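Local coordinates for solute-binding protein (Thermoactinomyces vulgaris, PDB 2ZYO) that binds maltotetraose in a cleft between two lobes and probably serves the uptake of maltodextrins and cyclodextrins across the cell membrane, at residues W80-L85 with V348-I353; L94-V99 with K120-P125; A127-A132 with G248-K253; V131-N136 with V242-N247. One frame throughout, in Å; residues are numbered along the deposited sequence.

Interaction 1 (W80-L85 with V348-I353); sequences WPHDRL and VPMPSI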
# COMPACT_ATOMS: atom_id res chain seq x y z
N TRP A 80 2.51 7.10 8.99
CA TRP A 80 2.06 7.38 7.62
C TRP A 80 2.42 6.20 6.71
O TRP A 80 3.26 5.38 7.07
CB TRP A 80 2.64 8.70 7.08
CG TRP A 80 4.13 8.86 7.18
CD1 TRP A 80 5.07 8.27 6.38
CD2 TRP A 80 4.85 9.69 8.09
NE1 TRP A 80 6.34 8.67 6.75
CE2 TRP A 80 6.23 9.55 7.81
CE3 TRP A 80 4.46 10.54 9.14
CZ2 TRP A 80 7.22 10.22 8.52
CZ3 TRP A 80 5.45 11.22 9.85
CH2 TRP A 80 6.81 11.05 9.54
N PRO A 81 1.76 6.10 5.53
CA PRO A 81 2.14 5.07 4.56
C PRO A 81 3.63 5.10 4.22
O PRO A 81 4.22 6.18 4.08
CB PRO A 81 1.30 5.44 3.33
CG PRO A 81 0.10 6.12 3.90
CD PRO A 81 0.61 6.91 5.06
N HIS A 82 4.23 3.92 4.09
CA HIS A 82 5.69 3.76 4.00
C HIS A 82 6.33 4.35 2.75
O HIS A 82 7.54 4.54 2.71
CB HIS A 82 6.07 2.28 4.11
CG HIS A 82 6.04 1.57 2.79
ND1 HIS A 82 4.89 1.05 2.25
CD2 HIS A 82 7.03 1.30 1.90
CE1 HIS A 82 5.16 0.49 1.08
NE2 HIS A 82 6.46 0.62 0.85
N ASP A 83 5.53 4.60 1.71
CA ASP A 83 6.08 5.05 0.42
C ASP A 83 6.77 6.42 0.50
O ASP A 83 7.53 6.78 -0.39
CB ASP A 83 5.02 5.02 -0.68
CG ASP A 83 3.83 5.90 -0.38
OD1 ASP A 83 3.05 5.56 0.54
OD2 ASP A 83 3.65 6.92 -1.07
N ARG A 84 6.51 7.16 1.57
CA ARG A 84 7.13 8.47 1.78
C ARG A 84 8.21 8.43 2.87
O ARG A 84 8.65 9.48 3.36
CB ARG A 84 6.07 9.54 2.09
CG ARG A 84 4.92 9.62 1.08
CD ARG A 84 5.37 10.14 -0.28
NE ARG A 84 4.36 9.90 -1.31
CZ ARG A 84 4.41 10.37 -2.55
NH1 ARG A 84 5.44 11.11 -2.95
NH2 ARG A 84 3.43 10.09 -3.40
N LEU A 85 8.65 7.23 3.22
CA LEU A 85 9.69 7.04 4.23
C LEU A 85 11.02 7.66 3.82
O LEU A 85 11.71 8.27 4.64
CB LEU A 85 9.89 5.54 4.53
CG LEU A 85 10.83 5.14 5.67
CD1 LEU A 85 10.31 5.63 7.01
CD2 LEU A 85 11.02 3.63 5.69
N VAL A 348 5.20 -6.91 -3.33
CA VAL A 348 6.46 -6.23 -3.02
C VAL A 348 6.18 -4.80 -2.58
O VAL A 348 5.23 -4.17 -3.05
CB VAL A 348 7.46 -6.25 -4.21
CG1 VAL A 348 7.99 -7.67 -4.45
CG2 VAL A 348 6.83 -5.68 -5.47
N PRO A 349 7.01 -4.27 -1.66
CA PRO A 349 6.74 -2.93 -1.15
C PRO A 349 6.85 -1.87 -2.24
O PRO A 349 7.74 -1.93 -3.08
CB PRO A 349 7.85 -2.72 -0.11
CG PRO A 349 8.32 -4.10 0.24
CD PRO A 349 8.20 -4.86 -1.04
N MET A 350 5.92 -0.91 -2.23
CA MET A 350 6.07 0.26 -3.08
C MET A 350 7.42 0.91 -2.77
O MET A 350 7.78 1.04 -1.60
CB MET A 350 4.95 1.27 -2.83
CG MET A 350 3.67 0.98 -3.58
SD MET A 350 2.41 2.22 -3.28
CE MET A 350 2.06 1.93 -1.57
N PRO A 351 8.17 1.30 -3.81
CA PRO A 351 9.44 2.00 -3.60
C PRO A 351 9.24 3.20 -2.67
O PRO A 351 8.27 3.94 -2.82
CB PRO A 351 9.82 2.46 -5.00
CG PRO A 351 9.22 1.43 -5.90
CD PRO A 351 7.91 1.08 -5.25
N SER A 352 10.16 3.37 -1.72
CA SER A 352 10.04 4.41 -0.71
C SER A 352 11.05 5.55 -0.90
O SER A 352 11.05 6.51 -0.13
CB SER A 352 10.17 3.82 0.69
OG SER A 352 11.41 3.16 0.85
N ILE A 353 11.91 5.43 -1.91
CA ILE A 353 12.88 6.49 -2.21
C ILE A 353 12.16 7.74 -2.73
O ILE A 353 11.10 7.62 -3.36
CB ILE A 353 13.99 6.02 -3.20
CG1 ILE A 353 13.42 5.66 -4.58
CG2 ILE A 353 14.77 4.85 -2.60
CD1 ILE A 353 14.47 5.57 -5.68
O HOH W 1 8.11 7.93 -2.71

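Interaction 2 (L94-V99 with K120-P125); sequences LQPIQV and KLYGLP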
# COMPACT_ATOMS: atom_id res chain seq x y z
N LEU A 94 13.11 11.36 10.98
CA LEU A 94 13.01 10.12 11.74
C LEU A 94 14.38 9.60 12.13
O LEU A 94 15.38 9.85 11.45
CB LEU A 94 12.28 9.05 10.91
CG LEU A 94 10.88 9.39 10.38
CD1 LEU A 94 10.37 8.25 9.53
CD2 LEU A 94 9.90 9.72 11.50
N GLN A 95 14.43 8.89 13.25
CA GLN A 95 15.63 8.18 13.67
C GLN A 95 15.35 6.68 13.68
O GLN A 95 14.20 6.28 13.86
CB GLN A 95 16.10 8.67 15.05
CG GLN A 95 15.09 8.51 16.17
CD GLN A 95 15.66 8.91 17.52
OE1 GLN A 95 16.68 8.37 17.95
NE2 GLN A 95 15.01 9.85 18.18
N PRO A 96 16.39 5.85 13.48
CA PRO A 96 16.15 4.41 13.46
C PRO A 96 15.66 3.89 14.80
O PRO A 96 15.92 4.51 15.84
CB PRO A 96 17.55 3.83 13.18
CG PRO A 96 18.33 4.96 12.61
CD PRO A 96 17.81 6.18 13.27
N ILE A 97 14.93 2.77 14.78
CA ILE A 97 14.63 2.06 16.01
C ILE A 97 15.64 0.95 16.22
O ILE A 97 16.18 0.38 15.26
CB ILE A 97 13.18 1.50 16.06
CG1 ILE A 97 12.89 0.59 14.86
CG2 ILE A 97 12.18 2.65 16.15
CD1 ILE A 97 11.67 -0.32 15.07
N GLN A 98 15.92 0.66 17.49
CA GLN A 98 16.84 -0.40 17.84
C GLN A 98 16.09 -1.50 18.57
O GLN A 98 15.79 -1.40 19.76
CB GLN A 98 18.00 0.15 18.69
CG GLN A 98 18.88 1.14 17.92
CD GLN A 98 20.03 1.64 18.75
OE1 GLN A 98 19.89 2.59 19.53
NE2 GLN A 98 21.20 1.03 18.57
N VAL A 99 15.75 -2.54 17.81
CA VAL A 99 15.10 -3.74 18.34
C VAL A 99 15.85 -4.97 17.84
O VAL A 99 16.51 -4.93 16.80
CB VAL A 99 13.60 -3.83 17.94
CG1 VAL A 99 12.81 -2.67 18.55
CG2 VAL A 99 13.42 -3.86 16.42
N LYS A 120 18.87 0.46 7.66
CA LYS A 120 18.40 0.74 9.02
C LYS A 120 16.88 0.58 9.11
O LYS A 120 16.17 0.83 8.14
CB LYS A 120 18.81 2.15 9.46
CG LYS A 120 20.33 2.36 9.53
CD LYS A 120 20.70 3.76 9.98
CE LYS A 120 22.21 3.90 10.10
NZ LYS A 120 22.62 5.21 10.67
N LEU A 121 16.41 0.17 10.28
CA LEU A 121 14.98 -0.03 10.51
C LEU A 121 14.35 1.22 11.14
O LEU A 121 14.88 1.75 12.12
CB LEU A 121 14.74 -1.25 11.41
CG LEU A 121 13.29 -1.63 11.70
CD1 LEU A 121 12.55 -2.02 10.42
CD2 LEU A 121 13.23 -2.76 12.72
N TYR A 122 13.22 1.66 10.59
CA TYR A 122 12.58 2.90 11.05
C TYR A 122 11.23 2.74 11.74
O TYR A 122 10.67 3.72 12.23
CB TYR A 122 12.50 3.90 9.89
CG TYR A 122 13.86 4.47 9.58
CD1 TYR A 122 14.34 5.58 10.27
CD2 TYR A 122 14.69 3.85 8.65
CE1 TYR A 122 15.60 6.09 10.01
CE2 TYR A 122 15.96 4.35 8.38
CZ TYR A 122 16.41 5.46 9.07
OH TYR A 122 17.66 5.96 8.80
N GLY A 123 10.72 1.52 11.81
CA GLY A 123 9.46 1.31 12.50
C GLY A 123 8.96 -0.11 12.57
O GLY A 123 9.60 -1.04 12.05
N LEU A 124 7.82 -0.26 13.23
CA LEU A 124 7.12 -1.53 13.33
C LEU A 124 5.73 -1.37 12.70
O LEU A 124 5.11 -0.32 12.84
CB LEU A 124 7.03 -1.99 14.80
CG LEU A 124 8.37 -2.29 15.49
CD1 LEU A 124 8.14 -2.68 16.95
CD2 LEU A 124 9.17 -3.37 14.77
N PRO A 125 5.27 -2.41 11.99
CA PRO A 125 4.06 -2.25 11.18
C PRO A 125 2.74 -2.44 11.93
O PRO A 125 2.67 -3.20 12.90
CB PRO A 125 4.21 -3.34 10.12
CG PRO A 125 4.95 -4.43 10.83
CD PRO A 125 5.84 -3.77 11.86
O HOH W 2 11.67 6.10 12.75
O HOH W 3 17.81 0.26 12.92

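Interaction 3 (A127-A132 with G248-K253); sequences AIESVA and GPWAIK. With GLC (alpha-D-glucopyranose), chain B.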
# COMPACT_ATOMS: atom_id res chain seq x y z
N ALA A 127 -0.38 -2.13 9.72
CA ALA A 127 -1.31 -2.51 8.66
C ALA A 127 -0.61 -2.76 7.34
O ALA A 127 0.42 -2.15 7.04
CB ALA A 127 -2.38 -1.44 8.49
N ILE A 128 -1.18 -3.68 6.55
CA ILE A 128 -0.72 -3.95 5.19
C ILE A 128 -1.93 -3.93 4.25
O ILE A 128 -3.02 -4.35 4.62
CB ILE A 128 0.05 -5.31 5.10
CG1 ILE A 128 0.65 -5.52 3.71
CG2 ILE A 128 -0.82 -6.49 5.54
CD1 ILE A 128 1.77 -6.54 3.68
N GLU A 129 -1.71 -3.40 3.05
CA GLU A 129 -2.75 -3.38 2.02
C GLU A 129 -2.21 -3.79 0.66
O GLU A 129 -1.04 -3.57 0.34
CB GLU A 129 -3.41 -1.99 1.94
CG GLU A 129 -2.46 -0.85 1.60
CD GLU A 129 -3.15 0.49 1.42
OE1 GLU A 129 -4.19 0.73 2.07
OE2 GLU A 129 -2.64 1.32 0.64
N SER A 130 -3.08 -4.41 -0.14
CA SER A 130 -2.79 -4.77 -1.52
C SER A 130 -4.10 -4.82 -2.29
O SER A 130 -5.15 -5.07 -1.71
CB SER A 130 -2.13 -6.15 -1.59
OG SER A 130 -2.04 -6.62 -2.92
N VAL A 131 -4.04 -4.58 -3.60
CA VAL A 131 -5.19 -4.89 -4.45
C VAL A 131 -5.37 -6.40 -4.52
O VAL A 131 -4.44 -7.17 -4.25
CB VAL A 131 -5.10 -4.27 -5.88
CG1 VAL A 131 -5.02 -2.75 -5.82
CG2 VAL A 131 -3.93 -4.86 -6.67
N ALA A 132 -6.58 -6.83 -4.87
CA ALA A 132 -6.88 -8.23 -5.11
C ALA A 132 -8.09 -8.28 -6.02
O ALA A 132 -8.58 -7.23 -6.46
CB ALA A 132 -7.15 -8.96 -3.80
N GLY A 248 -8.40 -2.42 -3.84
CA GLY A 248 -7.91 -2.69 -2.50
C GLY A 248 -8.98 -2.67 -1.43
O GLY A 248 -10.15 -2.38 -1.72
N PRO A 249 -8.59 -2.97 -0.18
CA PRO A 249 -9.50 -3.06 0.97
C PRO A 249 -10.24 -1.76 1.29
O PRO A 249 -11.29 -1.79 1.93
CB PRO A 249 -8.57 -3.44 2.13
CG PRO A 249 -7.21 -3.04 1.68
CD PRO A 249 -7.20 -3.26 0.20
N TRP A 250 -9.70 -0.64 0.82
CA TRP A 250 -10.29 0.69 1.03
C TRP A 250 -11.68 0.86 0.41
O TRP A 250 -12.43 1.77 0.80
CB TRP A 250 -9.35 1.78 0.49
CG TRP A 250 -8.88 1.53 -0.92
CD1 TRP A 250 -9.56 1.79 -2.07
CD2 TRP A 250 -7.62 0.98 -1.31
NE1 TRP A 250 -8.80 1.42 -3.16
CE2 TRP A 250 -7.61 0.92 -2.72
CE3 TRP A 250 -6.50 0.51 -0.61
CZ2 TRP A 250 -6.52 0.43 -3.45
CZ3 TRP A 250 -5.41 0.02 -1.33
CH2 TRP A 250 -5.43 -0.02 -2.74
N ALA A 251 -12.03 -0.00 -0.54
CA ALA A 251 -13.31 0.09 -1.24
C ALA A 251 -14.39 -0.84 -0.67
O ALA A 251 -15.56 -0.73 -1.03
CB ALA A 251 -13.10 -0.18 -2.73
N ILE A 252 -13.99 -1.74 0.23
CA ILE A 252 -14.87 -2.80 0.75
C ILE A 252 -16.10 -2.28 1.49
O ILE A 252 -17.23 -2.68 1.18
CB ILE A 252 -14.08 -3.80 1.63
CG1 ILE A 252 -13.08 -4.61 0.79
CG2 ILE A 252 -15.04 -4.71 2.42
CD1 ILE A 252 -13.68 -5.40 -0.38
N LYS A 253 -15.89 -1.40 2.47
CA LYS A 253 -16.99 -0.86 3.27
C LYS A 253 -18.02 -0.14 2.40
O LYS A 253 -19.23 -0.26 2.64
CB LYS A 253 -16.46 0.06 4.38
CG LYS A 253 -15.73 -0.68 5.50
CD LYS A 253 -15.41 0.24 6.68
CE LYS A 253 -16.59 0.39 7.63
NZ LYS A 253 -16.86 -0.86 8.40
C1 GLC B . -5.16 3.33 -2.98
C2 GLC B . -3.82 3.36 -2.21
C3 GLC B . -2.83 4.41 -2.76
C4 GLC B . -2.77 4.38 -4.29
C5 GLC B . -4.19 4.46 -4.86
C6 GLC B . -4.22 4.43 -6.38
O1 GLC B . -5.96 4.42 -2.66
O2 GLC B . -4.05 3.61 -0.83
O3 GLC B . -1.53 4.14 -2.25
O4 GLC B . -2.00 5.49 -4.76
O5 GLC B . -4.95 3.33 -4.40
O6 GLC B . -4.37 5.73 -6.92

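Interaction 4 (V131-N136 with V242-N247); sequences VALIYN and VAAVIN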
# COMPACT_ATOMS: atom_id res chain seq x y z
N VAL A 131 -4.04 -4.58 -3.60
CA VAL A 131 -5.19 -4.89 -4.45
C VAL A 131 -5.37 -6.40 -4.52
O VAL A 131 -4.44 -7.17 -4.25
CB VAL A 131 -5.10 -4.27 -5.88
CG1 VAL A 131 -5.02 -2.75 -5.82
CG2 VAL A 131 -3.93 -4.86 -6.67
N ALA A 132 -6.58 -6.83 -4.87
CA ALA A 132 -6.88 -8.23 -5.11
C ALA A 132 -8.09 -8.28 -6.02
O ALA A 132 -8.58 -7.23 -6.46
CB ALA A 132 -7.15 -8.96 -3.80
N LEU A 133 -8.58 -9.48 -6.32
CA LEU A 133 -9.78 -9.62 -7.13
C LEU A 133 -11.01 -9.55 -6.24
O LEU A 133 -11.30 -10.49 -5.49
CB LEU A 133 -9.75 -10.91 -7.95
CG LEU A 133 -10.74 -10.99 -9.11
CD1 LEU A 133 -10.35 -10.04 -10.25
CD2 LEU A 133 -10.86 -12.41 -9.61
N ILE A 134 -11.71 -8.42 -6.29
CA ILE A 134 -12.95 -8.24 -5.54
C ILE A 134 -14.10 -8.55 -6.49
O ILE A 134 -14.17 -8.00 -7.58
CB ILE A 134 -13.09 -6.79 -5.01
CG1 ILE A 134 -11.87 -6.40 -4.17
CG2 ILE A 134 -14.38 -6.65 -4.20
CD1 ILE A 134 -11.83 -4.92 -3.79
N TYR A 135 -14.99 -9.44 -6.06
CA TYR A 135 -16.06 -9.89 -6.95
C TYR A 135 -17.45 -9.88 -6.32
O TYR A 135 -17.60 -9.95 -5.10
CB TYR A 135 -15.73 -11.25 -7.59
CG TYR A 135 -15.55 -12.41 -6.64
CD1 TYR A 135 -16.59 -13.32 -6.43
CD2 TYR A 135 -14.34 -12.63 -5.98
CE1 TYR A 135 -16.43 -14.41 -5.57
CE2 TYR A 135 -14.17 -13.72 -5.12
CZ TYR A 135 -15.22 -14.60 -4.93
OH TYR A 135 -15.06 -15.67 -4.08
N ASN A 136 -18.46 -9.76 -7.18
CA ASN A 136 -19.85 -9.80 -6.79
C ASN A 136 -20.32 -11.25 -6.80
O ASN A 136 -20.39 -11.87 -7.86
CB ASN A 136 -20.68 -8.96 -7.77
CG ASN A 136 -22.14 -8.83 -7.38
OD1 ASN A 136 -22.70 -9.69 -6.70
ND2 ASN A 136 -22.78 -7.76 -7.84
N VAL A 242 -21.15 -5.33 -12.41
CA VAL A 242 -19.75 -5.69 -12.64
C VAL A 242 -19.40 -6.93 -11.81
O VAL A 242 -19.51 -6.91 -10.59
CB VAL A 242 -18.79 -4.52 -12.29
CG1 VAL A 242 -17.33 -4.94 -12.47
CG2 VAL A 242 -19.08 -3.29 -13.15
N ALA A 243 -18.99 -7.99 -12.49
CA ALA A 243 -18.69 -9.25 -11.82
C ALA A 243 -17.46 -9.16 -10.92
O ALA A 243 -17.48 -9.64 -9.79
CB ALA A 243 -18.53 -10.38 -12.83
N ALA A 244 -16.39 -8.55 -11.43
CA ALA A 244 -15.13 -8.45 -10.70
C ALA A 244 -14.39 -7.16 -10.97
O ALA A 244 -14.41 -6.64 -12.09
CB ALA A 244 -14.24 -9.65 -11.01
N VAL A 245 -13.74 -6.64 -9.94
CA VAL A 245 -12.81 -5.52 -10.07
C VAL A 245 -11.46 -5.89 -9.47
O VAL A 245 -11.37 -6.85 -8.69
CB VAL A 245 -13.34 -4.21 -9.40
CG1 VAL A 245 -14.69 -3.79 -9.98
CG2 VAL A 245 -13.43 -4.35 -7.88
N ILE A 246 -10.42 -5.16 -9.85
CA ILE A 246 -9.14 -5.24 -9.16
C ILE A 246 -9.01 -3.97 -8.34
O ILE A 246 -8.89 -2.87 -8.88
CB ILE A 246 -7.95 -5.41 -10.14
CG1 ILE A 246 -8.10 -6.71 -10.94
CG2 ILE A 246 -6.62 -5.39 -9.37
CD1 ILE A 246 -7.07 -6.89 -12.04
N ASN A 247 -9.07 -4.12 -7.02
CA ASN A 247 -9.05 -2.97 -6.11
C ASN A 247 -8.62 -3.40 -4.72
O ASN A 247 -8.48 -4.59 -4.45
CB ASN A 247 -10.43 -2.31 -6.07
CG ASN A 247 -10.36 -0.82 -5.79
OD1 ASN A 247 -9.29 -0.26 -5.54
ND2 ASN A 247 -11.51 -0.15 -5.85
O HOH W 4 -21.43 -5.55 -9.35

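Interaction 1 (W80-L85 with V348-I353)
With CG between its backbone N and carbonyl carbon (chi1 87°), H82 swings its imidazole toward M350, and the ring is held at two corners. NE2 donates to M350 O at 2.8 Å, arriving in the carbonyl plane on a lone pair. The bond is bent (138° at the hydrogen), because the acceptor sits 27° out of the ring plane. ND1 is bonded to V281 N, consistent with a neutral ring protonated on NE2. P349 CB approaches NE2 obliquely to 3.7 Å, while M350 CB lies near CE1. An alanine in place of H82 would probably leave M350 O without this donor and V281 N without its side-chain partner, opening a gap beside P349. Both segments flank strand 278-287 in the main sheet of this two-lobed binding-protein fold: strand 77-81 runs antiparallel to it and 348-349 parallel. S352 packs against the 3-10 turn at H82-D83, its CB 3.4 Å from H82 O and its CA-H directed at D83 O (3.5 Å). D83 O also takes a hydrogen bond from a water (2.7 Å) that donates to I353 O. The D83 carboxylate forms a salt bridge through OD2 with R84 NE (3.1 Å), weak as a hydrogen bond. R84, at the N-cap of helix 85-90, lines the glycan pocket, where NH2 makes a weak hydrogen bond to a glucose O3.

Interaction 2 (L94-V99 with K120-P125)
I97 and L121 meet through two different first torsions: CG1 of I97 lies between its backbone N and carbonyl carbon (chi1 56°), whereas CG of L121 is anti to its backbone N (chi1 -177°). Their side chains cross obliquely, bringing I97 CD1 to 3.7 Å from L121 CD2. The contact joins the loop after the short, weakly bonded strand 94-95 to the start of the long strand 120-136, which runs from this lobe of the binding-protein fold past the sugar site into the other. The segments do not pair as a ladder; their directions are 79° apart, and a single direct hydrogen bond, I97 N to L121 O at 2.8 Å, ties them. Beside it a water donates to I97 O (2.9 Å) and accepts from L121 N (3.0 Å), so both backbone polar groups of I97 are engaged with L121. A second water lies in the plane of the Y122 ring, at its edge, within hydrogen-bonding distance of Q95 O and Y122 O. The side chains of P96 and Y122 lie alongside each other, pointing the same way, with P96 CG 3.9 Å from Y122 CE1. P96 CG also meets K120 CD, in the extended lysine chain, at 3.7 Å. V99 reaches L121 at about a right angle through CG2, and M300 of helix 293-302 packs on I97. At its tip I97 CD1 comes to 3.9 Å from L124 CG, while CG1 lies against G123 N, a buried amide with no hydrogen-bond partner in the model.

Interaction 3 (A127-A132 with G248-K253)
E129 and W250 meet in the glycan pocket, where strand 120-136 faces the 3-10 turn that leads into helix 252-257. With CG between its backbone N and carbonyl carbon (chi1 60°) and the chain extended beyond, E129 crosses W250 at about a right angle. E129 OE1 lies at the edge of the indole, near its plane and 3.5 Å from W250 CE3, and the carboxylate is turned 57° from the ring. OE2 accepts a hydrogen bond from glucose O2 at 3.1 Å; the sugar is bonded also to N173 ND2. One indole face carries glucose C1, 3.2 Å above the plane, and the opposite face rests on G248 CA, 3.4 Å from it, both offset toward the rim. A CB on G248 would clash with W250 CH2. V131 CG1 approaches that CH2 obliquely, while NE1 is weakly hydrogen-bonded to N247 OD1. An alanine in place of W250 would probably strip the sugar of its flat support and leave E129 freer to turn. P249 CD sits 3.3 Å from S130 O, and P249 CG touches E129 CB. An aromatic platform beneath the pyranose, with a carboxylate gripping a hydroxyl, is typical of the sugar sites of maltodextrin-binding proteins.

Interaction 4 (V131-N136 with V242-N247)
A132 and N247 form a hydrogen-bonded antiparallel pair through both backbone groups: A132 N donates to N247 O at 3.0 Å, and N247 N to A132 O at 3.2 Å. The first donor stands above the carbonyl plane (38° out of it), the second nearly along the C=O axis. The next such pair is tighter, with I134 N to V245 O at 2.9 Å and V245 N to I134 O at 2.8 Å, the latter almost straight. A further bond, N136 N to A243 O (2.8 Å), follows where the chain turns a corner at A243. Beyond the corner a water bridges the strands, accepting from N136 ND2 (3.0 Å) and donating to V242 O (2.7 Å); N136 OD1 is taken by K138 N. The amide of N247 is likewise satisfied, ND2 by Y255 OH and OD1 by Y176 OH. The outer edges are used too: L133 and Y135 bond to A265 and G263, and A243 and A244 to Y165 and L168. On one face I134 CG1 is anti to the carbonyl carbon (chi1 -55°), which sends CD1 along the ladder to N247 CB at 3.7 Å; I134 CB meets V245 CG2, with helix 230-238 packed against V245 and N247. On the other, L133 CD1 rests between A244 CB and I246 CG1, and F179 of helix 174-183 touches I246. The strand directions differ by 147°, so the ladder is twisted. A helix-flanked mixed sheet with an antiparallel strand inserted like this is characteristic of a lobe of the class II periplasmic binding-protein fold.

In the fold
From the N terminus, 80-85 opens interaction 1, which closes only at 348-353, so the other three contacts nest inside its loop of 262 residues. Interaction 2 closes first, over 20 residues, and its L94 packs on L85 of interaction 1. Its second segment begins strand 120-136, whose later part starts interactions 3 and 4; these overlap at V131 and A132. The chain returns through 242-247, closing interaction 4, and directly afterwards through 248-253, closing interaction 3, where I252 touches I134. Interactions 2 and 4 lie on opposite sides of the chain's centre, about 35 Å apart between centres; both use strand 120-136, which thus runs from one lobe past the sugar into the other.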